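Profilin (Schizosaccharomyces pombe, PDB 3DAV) binds monomeric actin and tunes its polymerisation, hindering it at high and promoting it at low concentration, and is essential for cytokinesis in fission yeast. Local coordinates at residues 86-91 against 99-104. Residues are numbered along the deposited sequence; the frame is centred on the assembly and turned at random.
Sequences EGIICV and VSHYPE
The Y102 ring lies flat against G87 on the neighbouring strand: G87 N sits 3.4 Å above the ring plane, over its centre, and G87 CA makes a CH-pi contact 3.8 Å from the ring centroid. On the opposite side of the sheet, the H101 ring has G87 O over one face, offset toward the rim, while E86 OE1 approaches its edge in plane, 3.9 Å from H101 NE2 and too long for a hydrogen bond; carboxylate and ring planes are nearly perpendicular (89°). A CB at G87 would run into Y102 OH, consistent with a glycine at this position. Y102 CG stands between its own backbone N and carbonyl carbon (chi1 65°), which swings the ring across to the partner strand. CD1 of I89 touches Y102 CE2 obliquely, and a water links Y102 OH to E86 O. A second water joins E86 OE1 to E104 N. With an alanine at Y102 the G87 backbone would probably lose its cover, I89 CD1 its neighbour, and the water on E86 O its hydroxyl partner.

In the backbone ladder, G87 pairs with Y102 through a long G87 N to Y102 O bond of 3.3 Å and a shorter return. I89 and S100 form the next hydrogen-bonded pair. I88 CG2 and C90 SG both pack on V99 CG1, where L47 of helix 41-52 covers C90 and V99 and I62 of strand 62-64 meets I88; helix 108-125 covers the S100 and Y102 face. This is an antiparallel beta hairpin in the central sheet of the profilin fold, sandwiched between helices.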
# COMPACT_ATOMS: atom_id res chain seq x y z
N GLU A 86 9.25 11.17 -0.04
CA GLU A 86 8.90 9.76 0.06
C GLU A 86 7.39 9.64 0.22
O GLU A 86 6.72 10.64 0.45
CB GLU A 86 9.57 9.12 1.27
CG GLU A 86 11.08 9.22 1.31
CD GLU A 86 11.67 8.46 2.48
OE1 GLU A 86 12.55 7.62 2.25
OE2 GLU A 86 11.24 8.71 3.63
N GLY A 87 6.87 8.42 0.11
CA GLY A 87 5.46 8.17 0.37
C GLY A 87 5.05 6.72 0.25
O GLY A 87 5.89 5.84 0.04
N ILE A 88 3.75 6.47 0.38
CA ILE A 88 3.17 5.14 0.24
C ILE A 88 1.96 5.14 -0.68
O ILE A 88 1.20 6.11 -0.73
CB ILE A 88 2.72 4.50 1.60
CG1 ILE A 88 2.44 5.57 2.66
CG2 ILE A 88 3.71 3.45 2.11
CD1 ILE A 88 1.04 6.09 2.59
N ILE A 89 1.81 4.05 -1.41
CA ILE A 89 0.67 3.82 -2.28
C ILE A 89 -0.02 2.54 -1.82
O ILE A 89 0.61 1.48 -1.74
CB ILE A 89 1.10 3.67 -3.76
CG1 ILE A 89 2.01 4.83 -4.21
CG2 ILE A 89 -0.12 3.49 -4.67
CD1 ILE A 89 1.36 6.23 -4.23
N CYS A 90 -1.30 2.66 -1.47
CA CYS A 90 -2.11 1.52 -1.04
C CYS A 90 -3.26 1.35 -2.02
O CYS A 90 -4.01 2.30 -2.27
CB CYS A 90 -2.65 1.75 0.37
SG CYS A 90 -1.40 2.26 1.58
N VAL A 91 -3.37 0.15 -2.59
CA VAL A 91 -4.46 -0.16 -3.52
C VAL A 91 -5.18 -1.43 -3.13
O VAL A 91 -4.56 -2.48 -2.96
CB VAL A 91 -3.98 -0.24 -5.00
CG1 VAL A 91 -5.19 -0.34 -5.94
CG2 VAL A 91 -3.12 0.97 -5.37
N VAL A 99 0.61 -2.54 -0.49
CA VAL A 99 1.23 -1.39 0.16
C VAL A 99 2.63 -1.20 -0.44
O VAL A 99 3.48 -2.08 -0.34
CB VAL A 99 1.32 -1.60 1.71
CG1 VAL A 99 1.99 -0.40 2.39
CG2 VAL A 99 -0.06 -1.86 2.31
N SER A 100 2.85 -0.05 -1.07
CA SER A 100 4.15 0.27 -1.67
C SER A 100 4.74 1.55 -1.10
O SER A 100 4.14 2.63 -1.21
CB SER A 100 4.03 0.43 -3.19
OG SER A 100 3.86 -0.82 -3.83
N HIS A 101 5.91 1.44 -0.49
CA HIS A 101 6.68 2.61 -0.07
C HIS A 101 7.66 2.99 -1.16
O HIS A 101 8.33 2.12 -1.72
CB HIS A 101 7.44 2.33 1.23
CG HIS A 101 8.17 3.53 1.75
ND1 HIS A 101 7.66 4.34 2.74
CD2 HIS A 101 9.37 4.05 1.41
CE1 HIS A 101 8.51 5.32 2.98
NE2 HIS A 101 9.56 5.16 2.20
N TYR A 102 7.75 4.28 -1.46
CA TYR A 102 8.72 4.75 -2.46
C TYR A 102 9.70 5.75 -1.85
O TYR A 102 9.32 6.54 -0.98
CB TYR A 102 8.01 5.31 -3.70
CG TYR A 102 7.17 6.56 -3.46
CD1 TYR A 102 7.75 7.83 -3.53
CD2 TYR A 102 5.80 6.48 -3.21
CE1 TYR A 102 6.99 8.98 -3.33
CE2 TYR A 102 5.03 7.62 -3.01
CZ TYR A 102 5.63 8.87 -3.07
OH TYR A 102 4.89 10.01 -2.87
N PRO A 103 10.98 5.69 -2.27
CA PRO A 103 11.97 6.60 -1.70
C PRO A 103 12.02 7.97 -2.39
O PRO A 103 11.26 8.23 -3.32
CB PRO A 103 13.29 5.84 -1.89
CG PRO A 103 13.08 5.04 -3.14
CD PRO A 103 11.59 4.76 -3.23
N GLU A 104 12.92 8.82 -1.92
CA GLU A 104 13.11 10.18 -2.42
C GLU A 104 13.19 10.27 -3.94
O GLU A 104 12.62 11.18 -4.54
CB GLU A 104 14.39 10.77 -1.81
CG GLU A 104 14.53 12.27 -1.94
CD GLU A 104 15.84 12.79 -1.36
OE1 GLU A 104 16.23 12.35 -0.26
OE2 GLU A 104 16.47 13.65 -2.02
O HOH W 1 6.39 12.50 -2.16
O HOH W 2 14.40 8.08 0.29